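Local coordinates for protein extracellular PQQ-dependent sugar dehydrogenase (PDB 6JT6) that carries haem in a cytochrome b domain that probably relays electrons from PQQ-dependent sugar oxidation, carried out by a separate catalytic domain, to an external acceptor, at residues G29-S34 with A177-Y182; P80-R85 with Q114-R119; T102-S107 with Y184-L189. One frame throughout, in Å; residues are numbered along the deposited sequence.

Overall arrangement
The three contacts hold together one beta-sandwich. Contact 2 packs strand 79-86 of one sheet against strand 113-121 of the other; contacts 1 and 3 add the C-terminal segments to the latter sheet, first as a short parallel strand and then as helix 182-191. Contacts 2 and 3, centres about 12 Å apart, share adjacent strands: Arg119 N lies 2.8 Å from Thr102 O, a probable hydrogen bond. Contacts 1 and 3, centres about 13 Å apart, meet where Ile31 CG2 comes 3.9 Å from Tyr185 CD2. Contacts 1 and 2, centres about 18 Å apart, still touch, Tyr30 CE1 lying 3.6 Å from Tyr118 OH; the Tyr30 and Ile82 side chains each lie about 9 Å from the haem.

Contact 1: residues G29-S34 with A177-Y182; sequences GYIFPS and ARTTLY
The backbones pair in parallel around Phe32 and Arg178, whose CA atoms are 4.4 Å apart. Phe32 N donates to Ala177 O at 2.9 Å, nearly straight but from above the carbonyl plane, and Phe32 O accepts in its own plane from Thr179 N at 3.0 Å, with a more bent angle of 142° at the hydrogen. One residue thus bonds to both neighbours of its partner, the signature of parallel pairing.

Arg178 runs extended from CG to NE, bringing NH1 to Pro33 O at 3.0 Å with an N-H...O angle of 167°; this oxygen lies almost in the guanidinium plane. NE and NH2 bond to the carbonyls of Thr135 and Pro134, so three backbone oxygens fix the group's rotation. Phe32 CG sits over one guanidinium face, the two planes being steeply inclined. An alanine in place of Arg178 removes all three donors and would probably loosen the hold between Pro33 and the loop at Pro134 and Thr135.

Tyr182, with CG anti to the backbone N, lays its ring along Pro33: Pro33 CD stands over one face, 4.0 Å from the ring centroid and 21° off the normal, a CH-pi contact. Tyr182 OH bonds to Glu43. Alongside, Ile31 CG2 meets Thr179 CG2 at 3.6 Å, while Thr179 OG1 caps Leu181 N, in the turn leading into the helix.

The short strand 178-179 therefore adds to strand 26-33, which itself pairs antiparallel with strands 15-21 and 43-51. Ile31 also packs on Leu189 of helix 182-191, and the Phe32 ring stacks on Phe44.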
ATOM      1  N   GLY A  29       2.474   4.109  -3.709  1.00 13.12           N
ATOM      2  CA  GLY A  29       3.363   5.084  -3.081  1.00 12.79           C
ATOM      3  C   GLY A  29       3.758   4.629  -1.690  1.00 13.57           C
ATOM      4  O   GLY A  29       2.980   3.929  -1.039  1.00 14.44           O
ATOM      5  N   TYR A  30       4.979   4.970  -1.254  1.00 12.65           N
ATOM      6  CA  TYR A  30       5.459   4.643   0.085  1.00 12.51           C
ATOM      7  C   TYR A  30       6.268   5.771   0.658  1.00 12.40           C
ATOM      8  O   TYR A  30       6.979   6.448  -0.060  1.00 11.60           O
ATOM      9  CB  TYR A  30       6.325   3.364   0.103  1.00 13.38           C
ATOM     10  CG  TYR A  30       5.618   2.188  -0.492  1.00 14.60           C
ATOM     11  CD1 TYR A  30       4.797   1.371   0.308  1.00 15.44           C
ATOM     12  CD2 TYR A  30       5.713   1.918  -1.880  1.00 14.74           C
ATOM     13  CE1 TYR A  30       4.114   0.291  -0.249  1.00 15.95           C
ATOM     14  CE2 TYR A  30       5.051   0.838  -2.440  1.00 14.75           C
ATOM     15  CZ  TYR A  30       4.250   0.045  -1.624  1.00 15.94           C
ATOM     16  OH  TYR A  30       3.558  -1.019  -2.157  1.00 16.66           O
ATOM     17  N   ILE A  31       6.134   5.946   1.972  1.00 12.43           N
ATOM     18  CA  ILE A  31       6.969   6.840   2.749  1.00 13.67           C
ATOM     19  C   ILE A  31       7.475   6.027   3.936  1.00 14.07           C
ATOM     20  O   ILE A  31       6.675   5.406   4.617  1.00 14.55           O
ATOM     21  CB  ILE A  31       6.186   8.070   3.273  1.00 13.45           C
ATOM     22  CG1 ILE A  31       5.334   8.723   2.162  1.00 13.83           C
ATOM     23  CG2 ILE A  31       7.169   9.099   3.801  1.00 13.70           C
ATOM     24  CD1 ILE A  31       4.340   9.778   2.656  1.00 13.90           C
ATOM     25  N   PHE A  32       8.782   6.030   4.168  1.00 14.49           N
ATOM     26  CA  PHE A  32       9.364   5.268   5.281  1.00 16.28           C
ATOM     27  C   PHE A  32      10.009   6.271   6.235  1.00 16.49           C
ATOM     28  O   PHE A  32      10.413   7.360   5.801  1.00 15.44           O
ATOM     29  CB  PHE A  32      10.386   4.199   4.799  1.00 15.84           C
ATOM     30  CG  PHE A  32       9.753   2.975   4.197  1.00 16.75           C
ATOM     31  CD1 PHE A  32       9.711   1.769   4.914  1.00 17.44           C
ATOM     32  CD2 PHE A  32       9.268   2.986   2.889  1.00 16.81           C
ATOM     33  CE1 PHE A  32       9.125   0.627   4.350  1.00 18.19           C
ATOM     34  CE2 PHE A  32       8.680   1.850   2.331  1.00 16.72           C
ATOM     35  CZ  PHE A  32       8.601   0.673   3.062  1.00 18.25           C
ATOM     36  N   PRO A  33      10.092   5.918   7.538  1.00 18.71           N
ATOM     37  CA  PRO A  33      10.773   6.797   8.491  1.00 19.74           C
ATOM     38  C   PRO A  33      12.288   6.694   8.359  1.00 23.81           C
ATOM     39  O   PRO A  33      12.822   5.674   7.919  1.00 22.45           O
ATOM     40  CB  PRO A  33      10.292   6.284   9.848  1.00 19.01           C
ATOM     41  CG  PRO A  33       9.982   4.856   9.616  1.00 19.52           C
ATOM     42  CD  PRO A  33       9.443   4.775   8.217  1.00 18.89           C
ATOM     43  N   SER A  34      12.951   7.759   8.772  1.00 29.80           N
ATOM     44  CA  SER A  34      14.391   7.903   8.690  1.00 37.93           C
ATOM     45  C   SER A  34      15.156   7.141   9.782  1.00 44.96           C
ATOM     46  O   SER A  34      14.714   6.080  10.243  1.00 41.68           O
ATOM     47  CB  SER A  34      14.730   9.389   8.759  1.00 39.42           C
ATOM     48  OG  SER A  34      16.068   9.601   8.361  1.00 46.74           O
ATOM     49  N   ALA A 177      13.301   6.185  -0.079  1.00 23.13           N
ATOM     50  CA  ALA A 177      11.911   6.308   0.357  1.00 23.11           C
ATOM     51  C   ALA A 177      11.833   6.759   1.837  1.00 23.36           C
ATOM     52  O   ALA A 177      10.752   7.108   2.330  1.00 22.39           O
ATOM     53  CB  ALA A 177      11.161   5.001   0.113  1.00 20.66           C
ATOM     54  N   ARG A 178      12.985   6.772   2.526  1.00 22.31           N
ATOM     55  CA  ARG A 178      13.079   7.202   3.937  1.00 22.08           C
ATOM     56  C   ARG A 178      13.173   8.729   4.062  1.00 22.32           C
ATOM     57  O   ARG A 178      13.803   9.370   3.246  1.00 21.31           O
ATOM     58  CB  ARG A 178      14.237   6.501   4.675  1.00 22.35           C
ATOM     59  CG  ARG A 178      14.123   4.983   4.704  1.00 22.28           C
ATOM     60  CD  ARG A 178      14.993   4.306   5.778  1.00 24.83           C
ATOM     61  NE  ARG A 178      14.768   2.849   5.795  1.00 23.54           N
ATOM     62  CZ  ARG A 178      13.766   2.196   6.409  1.00 23.88           C
ATOM     63  NH1 ARG A 178      12.840   2.817   7.150  1.00 22.82           N
ATOM     64  NH2 ARG A 178      13.706   0.869   6.305  1.00 23.19           N
ATOM     65  N   THR A 179      12.521   9.304   5.075  1.00 20.67           N
ATOM     66  CA  THR A 179      12.532  10.767   5.272  1.00 20.97           C
ATOM     67  C   THR A 179      12.361  11.173   6.731  1.00 22.01           C
ATOM     68  O   THR A 179      11.523  10.616   7.460  1.00 21.76           O
ATOM     69  CB  THR A 179      11.504  11.533   4.378  1.00 21.48           C
ATOM     70  OG1 THR A 179      11.614  12.948   4.625  1.00 22.33           O
ATOM     71  CG2 THR A 179      10.048  11.109   4.660  1.00 20.78           C
ATOM     72  N   THR A 180      13.145  12.172   7.149  1.00 24.38           N
ATOM     73  CA  THR A 180      12.969  12.769   8.479  1.00 23.81           C
ATOM     74  C   THR A 180      11.628  13.514   8.545  1.00 21.59           C
ATOM     75  O   THR A 180      11.130  13.765   9.634  1.00 21.82           O
ATOM     76  CB  THR A 180      14.157  13.676   8.905  1.00 25.00           C
ATOM     77  OG1 THR A 180      14.313  14.729   7.955  1.00 25.14           O
ATOM     78  CG2 THR A 180      15.437  12.870   8.993  1.00 26.04           C
ATOM     79  N   LEU A 181      11.021  13.795   7.379  1.00 20.61           N
ATOM     80  CA  LEU A 181       9.667  14.387   7.306  1.00 19.43           C
ATOM     81  C   LEU A 181       8.502  13.402   7.627  1.00 18.69           C
ATOM     82  O   LEU A 181       7.340  13.806   7.614  1.00 17.63           O
ATOM     83  CB  LEU A 181       9.407  15.045   5.942  1.00 20.68           C
ATOM     84  CG  LEU A 181      10.158  16.365   5.700  1.00 21.89           C
ATOM     85  CD1 LEU A 181       9.904  16.806   4.283  1.00 21.76           C
ATOM     86  CD2 LEU A 181       9.766  17.462   6.693  1.00 22.24           C
ATOM     87  N   TYR A 182       8.834  12.155   7.946  1.00 16.82           N
ATOM     88  CA  TYR A 182       7.840  11.112   8.148  1.00 18.23           C
ATOM     89  C   TYR A 182       6.690  11.474   9.124  1.00 18.47           C
ATOM     90  O   TYR A 182       5.507  11.272   8.766  1.00 18.29           O
ATOM     91  CB  TYR A 182       8.506   9.799   8.547  1.00 16.73           C
ATOM     92  CG  TYR A 182       7.541   8.626   8.667  1.00 17.28           C
ATOM     93  CD1 TYR A 182       7.220   7.847   7.539  1.00 16.03           C
ATOM     94  CD2 TYR A 182       6.922   8.311   9.914  1.00 17.00           C
ATOM     95  CE1 TYR A 182       6.331   6.790   7.632  1.00 15.74           C
ATOM     96  CE2 TYR A 182       6.033   7.231  10.013  1.00 16.64           C
ATOM     97  CZ  TYR A 182       5.750   6.483   8.865  1.00 15.72           C
ATOM     98  OH  TYR A 182       4.883   5.431   8.932  1.00 15.57           O
TER

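Contact 2: residues P80-R85 with Q114-R119; sequences PRISAR and QRIVYR
Strands 80-85 and 114-119 belong to different sheets and cross face to face, their axes approaching to 7.3 Å at a signed angle of -51°, with no hydrogen bonding between them. The packing is carried by Pro80, Ile82, Ile116 and Tyr118, whose CB atoms all point to the facing strand.

Ile82 does the closest touching. Its CG1 branch is anti to the backbone N, and the terminal CD1 lands on one face of Tyr118, over the CD2 corner of the ring, 3.3 Å from CD2, with CG 3.6 Å away. The methyl is tightly seated, and a chi2 of 127°, away from a staggered value, suggests some strain. Tyr118 presents this face with CG in the crowded position between backbone N and carbonyl carbon. Ile116 fills in beside them: its CG2, anti to the backbone N, lies 4.0 Å from Ile82 CD1 and 3.7 Å from Arg81 O. Farther along, Pro80 CB approaches Ile116 CG1 more loosely, at 4.4 Å.

Phe48 and Ile103 from neighbouring strands also touch Ile82. Apolar side chains interleaved between two inclined sheets form the core of a beta-sandwich, the fold of the cytochrome domain of cellobiose dehydrogenase and its relatives.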
ATOM      1  N   PRO A  80     -13.158   3.532   2.168  1.00 17.57           N
ATOM      2  CA  PRO A  80     -11.913   2.766   1.960  1.00 15.95           C
ATOM      3  C   PRO A  80     -11.786   1.597   2.957  1.00 15.50           C
ATOM      4  O   PRO A  80     -12.307   1.651   4.065  1.00 13.65           O
ATOM      5  CB  PRO A  80     -10.795   3.810   2.204  1.00 16.21           C
ATOM      6  CG  PRO A  80     -11.424   4.810   3.135  1.00 18.23           C
ATOM      7  CD  PRO A  80     -12.900   4.863   2.757  1.00 16.52           C
ATOM      8  N   ARG A  81     -11.144   0.525   2.517  1.00 14.82           N
ATOM      9  CA  ARG A  81     -10.888  -0.631   3.348  1.00 15.41           C
ATOM     10  C   ARG A  81      -9.472  -1.071   3.065  1.00 14.99           C
ATOM     11  O   ARG A  81      -8.950  -0.842   1.962  1.00 13.81           O
ATOM     12  CB  ARG A  81     -11.849  -1.780   3.027  1.00 16.58           C
ATOM     13  CG  ARG A  81     -13.326  -1.393   3.006  1.00 18.58           C
ATOM     14  CD  ARG A  81     -14.153  -2.209   3.951  1.00 19.73           C
ATOM     15  NE  ARG A  81     -15.541  -1.785   3.831  1.00 23.28           N
ATOM     16  CZ  ARG A  81     -16.233  -1.112   4.751  1.00 24.22           C
ATOM     17  NH1 ARG A  81     -15.685  -0.781   5.932  1.00 24.01           N
ATOM     18  NH2 ARG A  81     -17.498  -0.781   4.479  1.00 27.64           N
ATOM     19  N   ILE A  82      -8.880  -1.768   4.032  1.00 14.80           N
ATOM     20  CA  ILE A  82      -7.546  -2.322   3.860  1.00 14.94           C
ATOM     21  C   ILE A  82      -7.405  -3.590   4.695  1.00 15.12           C
ATOM     22  O   ILE A  82      -7.999  -3.713   5.783  1.00 14.72           O
ATOM     23  CB  ILE A  82      -6.424  -1.260   4.139  1.00 15.58           C
ATOM     24  CG1 ILE A  82      -5.046  -1.763   3.682  1.00 16.69           C
ATOM     25  CG2 ILE A  82      -6.373  -0.851   5.623  1.00 15.42           C
ATOM     26  CD1 ILE A  82      -4.291  -0.835   2.770  1.00 16.28           C
ATOM     27  N   SER A  83      -6.627  -4.532   4.179  1.00 14.35           N
ATOM     28  CA  SER A  83      -6.466  -5.815   4.820  1.00 15.58           C
ATOM     29  C   SER A  83      -5.016  -6.294   4.642  1.00 16.07           C
ATOM     30  O   SER A  83      -4.386  -6.013   3.601  1.00 16.40           O
ATOM     31  CB  SER A  83      -7.469  -6.800   4.211  1.00 15.26           C
ATOM     32  OG  SER A  83      -7.234  -8.128   4.634  1.00 16.27           O
ATOM     33  N   ALA A  84      -4.496  -7.002   5.646  1.00 15.29           N
ATOM     34  CA  ALA A  84      -3.209  -7.682   5.526  1.00 15.26           C
ATOM     35  C   ALA A  84      -3.481  -9.154   5.295  1.00 16.09           C
ATOM     36  O   ALA A  84      -4.325  -9.751   5.996  1.00 15.85           O
ATOM     37  CB  ALA A  84      -2.356  -7.503   6.785  1.00 14.24           C
ATOM     38  N   ARG A  85      -2.750  -9.745   4.337  1.00 16.54           N
ATOM     39  CA  ARG A  85      -2.911 -11.166   3.995  1.00 17.24           C
ATOM     40  C   ARG A  85      -1.597 -11.901   3.785  1.00 16.14           C
ATOM     41  O   ARG A  85      -0.543 -11.285   3.761  1.00 15.73           O
ATOM     42  CB  ARG A  85      -3.843 -11.338   2.800  1.00 16.87           C
ATOM     43  CG  ARG A  85      -5.120 -10.544   3.003  1.00 17.33           C
ATOM     44  CD  ARG A  85      -6.299 -11.053   2.257  1.00 17.54           C
ATOM     45  NE  ARG A  85      -7.448 -10.200   2.579  1.00 18.77           N
ATOM     46  CZ  ARG A  85      -8.658 -10.321   2.044  1.00 18.43           C
ATOM     47  NH1 ARG A  85      -8.894 -11.276   1.126  1.00 18.32           N
ATOM     48  NH2 ARG A  85      -9.631  -9.479   2.419  1.00 16.36           N
ATOM     49  N   GLN A 114      -9.883   6.106  -7.155  1.00 15.64           N
ATOM     50  CA  GLN A 114      -9.952   5.664  -5.753  1.00 15.02           C
ATOM     51  C   GLN A 114      -8.554   5.760  -5.092  1.00 14.36           C
ATOM     52  O   GLN A 114      -7.515   5.556  -5.748  1.00 13.51           O
ATOM     53  CB  GLN A 114     -10.539   4.267  -5.615  1.00 14.62           C
ATOM     54  CG  GLN A 114      -9.717   3.177  -6.286  1.00 16.33           C
ATOM     55  CD  GLN A 114     -10.389   1.839  -6.183  1.00 17.11           C
ATOM     56  OE1 GLN A 114     -10.332   1.188  -5.133  1.00 17.97           O
ATOM     57  NE2 GLN A 114     -11.026   1.397  -7.284  1.00 17.13           N
ATOM     58  N   ARG A 115      -8.542   6.060  -3.797  1.00 13.33           N
ATOM     59  CA  ARG A 115      -7.295   6.139  -3.042  1.00 13.74           C
ATOM     60  C   ARG A 115      -7.415   5.416  -1.721  1.00 13.19           C
ATOM     61  O   ARG A 115      -8.443   5.541  -1.023  1.00 13.07           O
ATOM     62  CB  ARG A 115      -6.968   7.591  -2.746  1.00 14.99           C
ATOM     63  CG  ARG A 115      -6.069   8.235  -3.751  1.00 16.09           C
ATOM     64  CD  ARG A 115      -6.042   9.713  -3.443  1.00 16.44           C
ATOM     65  NE  ARG A 115      -5.230  10.158  -2.295  1.00 15.81           N
ATOM     66  CZ  ARG A 115      -4.020  10.724  -2.418  1.00 15.81           C
ATOM     67  NH1 ARG A 115      -3.432  10.806  -3.619  1.00 14.95           N
ATOM     68  NH2 ARG A 115      -3.394  11.192  -1.365  1.00 14.00           N
ATOM     69  N   ILE A 116      -6.388   4.635  -1.373  1.00 12.55           N
ATOM     70  CA  ILE A 116      -6.355   4.087  -0.001  1.00 12.00           C
ATOM     71  C   ILE A 116      -5.000   4.454   0.577  1.00 11.76           C
ATOM     72  O   ILE A 116      -3.971   3.917   0.140  1.00 10.91           O
ATOM     73  CB  ILE A 116      -6.610   2.540   0.112  1.00 12.33           C
ATOM     74  CG1 ILE A 116      -7.895   2.114  -0.583  1.00 11.75           C
ATOM     75  CG2 ILE A 116      -6.690   2.110   1.588  1.00 12.18           C
ATOM     76  CD1 ILE A 116      -7.659   1.630  -1.983  1.00 12.07           C
ATOM     77  N   VAL A 117      -5.009   5.360   1.556  1.00 11.26           N
ATOM     78  CA  VAL A 117      -3.776   5.833   2.149  1.00 11.35           C
ATOM     79  C   VAL A 117      -3.725   5.193   3.533  1.00 11.92           C
ATOM     80  O   VAL A 117      -4.707   5.219   4.279  1.00 11.13           O
ATOM     81  CB  VAL A 117      -3.772   7.374   2.292  1.00 11.32           C
ATOM     82  CG1 VAL A 117      -2.401   7.871   2.797  1.00 11.52           C
ATOM     83  CG2 VAL A 117      -4.191   8.036   0.986  1.00 11.12           C
ATOM     84  N   TYR A 118      -2.592   4.599   3.885  1.00 12.75           N
ATOM     85  CA  TYR A 118      -2.591   3.794   5.092  1.00 12.76           C
ATOM     86  C   TYR A 118      -1.270   3.902   5.846  1.00 13.61           C
ATOM     87  O   TYR A 118      -0.218   4.186   5.253  1.00 13.30           O
ATOM     88  CB  TYR A 118      -2.951   2.315   4.763  1.00 13.70           C
ATOM     89  CG  TYR A 118      -1.949   1.656   3.837  1.00 13.53           C
ATOM     90  CD1 TYR A 118      -0.804   1.004   4.349  1.00 13.80           C
ATOM     91  CD2 TYR A 118      -2.129   1.684   2.434  1.00 13.84           C
ATOM     92  CE1 TYR A 118       0.120   0.432   3.493  1.00 13.34           C
ATOM     93  CE2 TYR A 118      -1.218   1.087   1.573  1.00 13.52           C
ATOM     94  CZ  TYR A 118      -0.083   0.472   2.108  1.00 13.97           C
ATOM     95  OH  TYR A 118       0.851  -0.144   1.269  1.00 13.44           O
ATOM     96  N   ARG A 119      -1.368   3.717   7.159  1.00 13.40           N
ATOM     97  CA  ARG A 119      -0.215   3.479   8.001  1.00 13.58           C
ATOM     98  C   ARG A 119      -0.105   1.990   8.273  1.00 13.55           C
ATOM     99  O   ARG A 119      -1.076   1.344   8.593  1.00 13.18           O
ATOM    100  CB  ARG A 119      -0.364   4.260   9.310  1.00 13.10           C
ATOM    101  CG  ARG A 119       0.906   4.305  10.186  1.00 14.37           C
ATOM    102  CD  ARG A 119       0.507   4.684  11.625  1.00 13.91           C
ATOM    103  NE  ARG A 119       1.667   5.001  12.443  1.00 13.65           N
ATOM    104  CZ  ARG A 119       1.582   5.367  13.713  1.00 13.77           C
ATOM    105  NH1 ARG A 119       0.385   5.439  14.290  1.00 12.53           N
ATOM    106  NH2 ARG A 119       2.689   5.632  14.399  1.00 13.18           N
TER

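Contact 3: residues T102-S107 with Y184-L189; sequences TILGSS and YYLQQL
Leu104 packs its CD1 methyl against the side of the C-terminal helix, where it meets Leu186 CD1 at 3.8 Å and Leu189 CB at 4.1 Å. The motif is a helix laid against a sheet of the beta-sandwich: residues 184-189, one turn and a half of helix 182-191, rest beside strand 100-109 where that strand is interrupted. Leu186 and Leu189 are three residues apart and so present themselves on the same side of the helix.

Leu104 has CG anti to its carbonyl carbon, while Leu186, with CG anti to the backbone N (chi1 -180°), swings its CD1 toward Leu104; the two side chains cross at about a right angle and touch methyl to methyl. Leu189 crosses Leu104 obliquely, offering its CB rather than its branch. Both helix leucines also pack on Ile45 of strand 43-51, which carries the apolar patch on across the sheet.

A polar link lies next to this patch. Gly105 N donates to Leu189 O at 2.7 Å, short but weak because the angle at the hydrogen is only 127°. The lack of a side chain matters, since a beta carbon built on Gly105 would come within 2.7 Å of that same oxygen and clash.

Beyond the glycine the chain turns, Ser106 adopting a left-handed backbone conformation. Ser107 and Ser106 nevertheless stay tied to the fold: the backbone of each is hydrogen-bonded to the segment after the helix, through Leu195 and Pro193 respectively. Ser107 also fastens the bend from within, its OG donating to Leu104 O at 2.9 Å from above the carbonyl plane while accepting from Val117 N.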
ATOM      1  N   THR A 102      -3.914   1.447   9.657  1.00 13.64           N
ATOM      2  CA  THR A 102      -4.753   2.600   9.969  1.00 13.13           C
ATOM      3  C   THR A 102      -4.966   3.282   8.643  1.00 12.97           C
ATOM      4  O   THR A 102      -3.994   3.713   8.022  1.00 12.59           O
ATOM      5  CB  THR A 102      -4.010   3.568  10.936  1.00 12.97           C
ATOM      6  OG1 THR A 102      -3.550   2.836  12.085  1.00 12.72           O
ATOM      7  CG2 THR A 102      -4.910   4.759  11.334  1.00 12.81           C
ATOM      8  N   ILE A 103      -6.219   3.392   8.219  1.00 13.31           N
ATOM      9  CA  ILE A 103      -6.524   4.184   7.024  1.00 13.68           C
ATOM     10  C   ILE A 103      -6.469   5.658   7.400  1.00 13.86           C
ATOM     11  O   ILE A 103      -6.996   6.055   8.441  1.00 13.00           O
ATOM     12  CB  ILE A 103      -7.882   3.797   6.406  1.00 14.35           C
ATOM     13  CG1 ILE A 103      -7.788   2.359   5.851  1.00 14.89           C
ATOM     14  CG2 ILE A 103      -8.269   4.753   5.246  1.00 14.15           C
ATOM     15  CD1 ILE A 103      -9.121   1.700   5.553  1.00 15.67           C
ATOM     16  N   LEU A 104      -5.808   6.436   6.542  1.00 13.51           N
ATOM     17  CA  LEU A 104      -5.528   7.860   6.757  1.00 12.74           C
ATOM     18  C   LEU A 104      -6.435   8.679   5.855  1.00 13.00           C
ATOM     19  O   LEU A 104      -7.215   8.106   5.073  1.00 13.46           O
ATOM     20  CB  LEU A 104      -4.029   8.160   6.477  1.00 12.03           C
ATOM     21  CG  LEU A 104      -2.990   7.329   7.262  1.00 11.90           C
ATOM     22  CD1 LEU A 104      -1.500   7.679   6.977  1.00 11.62           C
ATOM     23  CD2 LEU A 104      -3.254   7.343   8.769  1.00 12.34           C
ATOM     24  N   GLY A 105      -6.334  10.009   5.928  1.00 13.27           N
ATOM     25  CA  GLY A 105      -7.176  10.902   5.129  1.00 13.28           C
ATOM     26  C   GLY A 105      -6.844  10.895   3.648  1.00 13.99           C
ATOM     27  O   GLY A 105      -5.918  10.187   3.224  1.00 13.87           O
ATOM     28  N   SER A 106      -7.588  11.689   2.866  1.00 14.21           N
ATOM     29  CA  SER A 106      -7.551  11.686   1.379  1.00 14.92           C
ATOM     30  C   SER A 106      -7.808  10.290   0.745  1.00 14.87           C
ATOM     31  O   SER A 106      -7.463  10.046  -0.405  1.00 14.82           O
ATOM     32  CB  SER A 106      -6.248  12.317   0.845  1.00 14.93           C
ATOM     33  OG  SER A 106      -5.117  11.527   1.163  1.00 15.06           O
ATOM     34  N   SER A 107      -8.427   9.388   1.511  1.00 15.54           N
ATOM     35  CA  SER A 107      -8.847   8.088   1.027  1.00 15.01           C
ATOM     36  C   SER A 107     -10.318   8.127   0.586  1.00 15.52           C
ATOM     37  O   SER A 107     -11.077   9.002   1.008  1.00 15.84           O
ATOM     38  CB  SER A 107      -8.628   6.988   2.094  1.00 14.12           C
ATOM     39  OG  SER A 107      -7.275   6.869   2.439  1.00 14.82           O
ATOM     40  N   TYR A 184       5.692  14.463  10.270  1.00 17.74           N
ATOM     41  CA  TYR A 184       4.927  15.569   9.672  1.00 17.43           C
ATOM     42  C   TYR A 184       3.987  15.044   8.591  1.00 16.28           C
ATOM     43  O   TYR A 184       2.795  15.382   8.582  1.00 14.83           O
ATOM     44  CB  TYR A 184       5.871  16.626   9.063  1.00 19.96           C
ATOM     45  CG  TYR A 184       5.177  17.680   8.231  1.00 23.82           C
ATOM     46  CD1 TYR A 184       4.276  18.596   8.828  1.00 25.78           C
ATOM     47  CD2 TYR A 184       5.406  17.771   6.840  1.00 25.30           C
ATOM     48  CE1 TYR A 184       3.633  19.570   8.064  1.00 28.99           C
ATOM     49  CE2 TYR A 184       4.769  18.745   6.065  1.00 28.49           C
ATOM     50  CZ  TYR A 184       3.883  19.641   6.680  1.00 29.55           C
ATOM     51  OH  TYR A 184       3.237  20.605   5.926  1.00 34.67           O
ATOM     52  N   TYR A 185       4.532  14.208   7.693  1.00 14.50           N
ATOM     53  CA  TYR A 185       3.744  13.587   6.631  1.00 14.02           C
ATOM     54  C   TYR A 185       2.611  12.732   7.210  1.00 13.37           C
ATOM     55  O   TYR A 185       1.485  12.788   6.715  1.00 13.29           O
ATOM     56  CB  TYR A 185       4.648  12.735   5.706  1.00 14.19           C
ATOM     57  CG  TYR A 185       5.436  13.531   4.677  1.00 15.21           C
ATOM     58  CD1 TYR A 185       5.102  14.867   4.370  1.00 14.42           C
ATOM     59  CD2 TYR A 185       6.504  12.937   3.975  1.00 15.57           C
ATOM     60  CE1 TYR A 185       5.828  15.591   3.414  1.00 16.37           C
ATOM     61  CE2 TYR A 185       7.203  13.634   2.970  1.00 15.62           C
ATOM     62  CZ  TYR A 185       6.880  14.961   2.699  1.00 16.77           C
ATOM     63  OH  TYR A 185       7.568  15.671   1.707  1.00 16.10           O
ATOM     64  N   LEU A 186       2.909  11.963   8.265  1.00 12.77           N
ATOM     65  CA  LEU A 186       1.916  11.098   8.908  1.00 12.80           C
ATOM     66  C   LEU A 186       0.764  11.909   9.437  1.00 13.31           C
ATOM     67  O   LEU A 186      -0.383  11.559   9.190  1.00 13.05           O
ATOM     68  CB  LEU A 186       2.516  10.242  10.029  1.00 12.53           C
ATOM     69  CG  LEU A 186       1.574   9.269  10.793  1.00 12.70           C
ATOM     70  CD1 LEU A 186       0.894   8.258   9.871  1.00 12.73           C
ATOM     71  CD2 LEU A 186       2.322   8.530  11.918  1.00 12.44           C
ATOM     72  N   GLN A 187       1.076  12.972  10.182  1.00 13.97           N
ATOM     73  CA  GLN A 187       0.051  13.905  10.710  1.00 14.95           C
ATOM     74  C   GLN A 187      -0.755  14.535   9.588  1.00 15.17           C
ATOM     75  O   GLN A 187      -1.996  14.548   9.650  1.00 16.32           O
ATOM     76  CB  GLN A 187       0.674  14.981  11.627  1.00 15.55           C
ATOM     77  CG  GLN A 187      -0.287  16.094  12.087  1.00 17.38           C
ATOM     78  CD  GLN A 187      -0.535  17.202  11.065  1.00 17.19           C
ATOM     79  OE1 GLN A 187       0.409  17.795  10.490  1.00 18.61           O
ATOM     80  NE2 GLN A 187      -1.803  17.476  10.810  1.00 17.94           N
ATOM     81  N   GLN A 188      -0.075  15.083   8.585  1.00 15.68           N
ATOM     82  CA  GLN A 188      -0.770  15.769   7.462  1.00 16.31           C
ATOM     83  C   GLN A 188      -1.765  14.832   6.769  1.00 15.00           C
ATOM     84  O   GLN A 188      -2.877  15.216   6.475  1.00 14.26           O
ATOM     85  CB  GLN A 188       0.222  16.294   6.414  1.00 17.78           C
ATOM     86  CG  GLN A 188       1.017  17.512   6.842  1.00 22.49           C
ATOM     87  CD  GLN A 188       0.171  18.771   6.926  1.00 24.34           C
ATOM     88  OE1 GLN A 188      -0.394  19.198   5.932  1.00 27.27           O
ATOM     89  NE2 GLN A 188       0.066  19.360   8.131  1.00 25.26           N
ATOM     90  N   LEU A 189      -1.348  13.586   6.528  1.00 14.19           N
ATOM     91  CA  LEU A 189      -2.206  12.644   5.823  1.00 13.94           C
ATOM     92  C   LEU A 189      -3.377  12.190   6.706  1.00 14.51           C
ATOM     93  O   LEU A 189      -4.484  11.984   6.208  1.00 13.39           O
ATOM     94  CB  LEU A 189      -1.373  11.433   5.329  1.00 13.89           C
ATOM     95  CG  LEU A 189      -0.347  11.675   4.195  1.00 12.85           C
ATOM     96  CD1 LEU A 189       0.561  10.462   4.032  1.00 12.57           C
ATOM     97  CD2 LEU A 189      -1.108  11.955   2.909  1.00 13.07           C
TER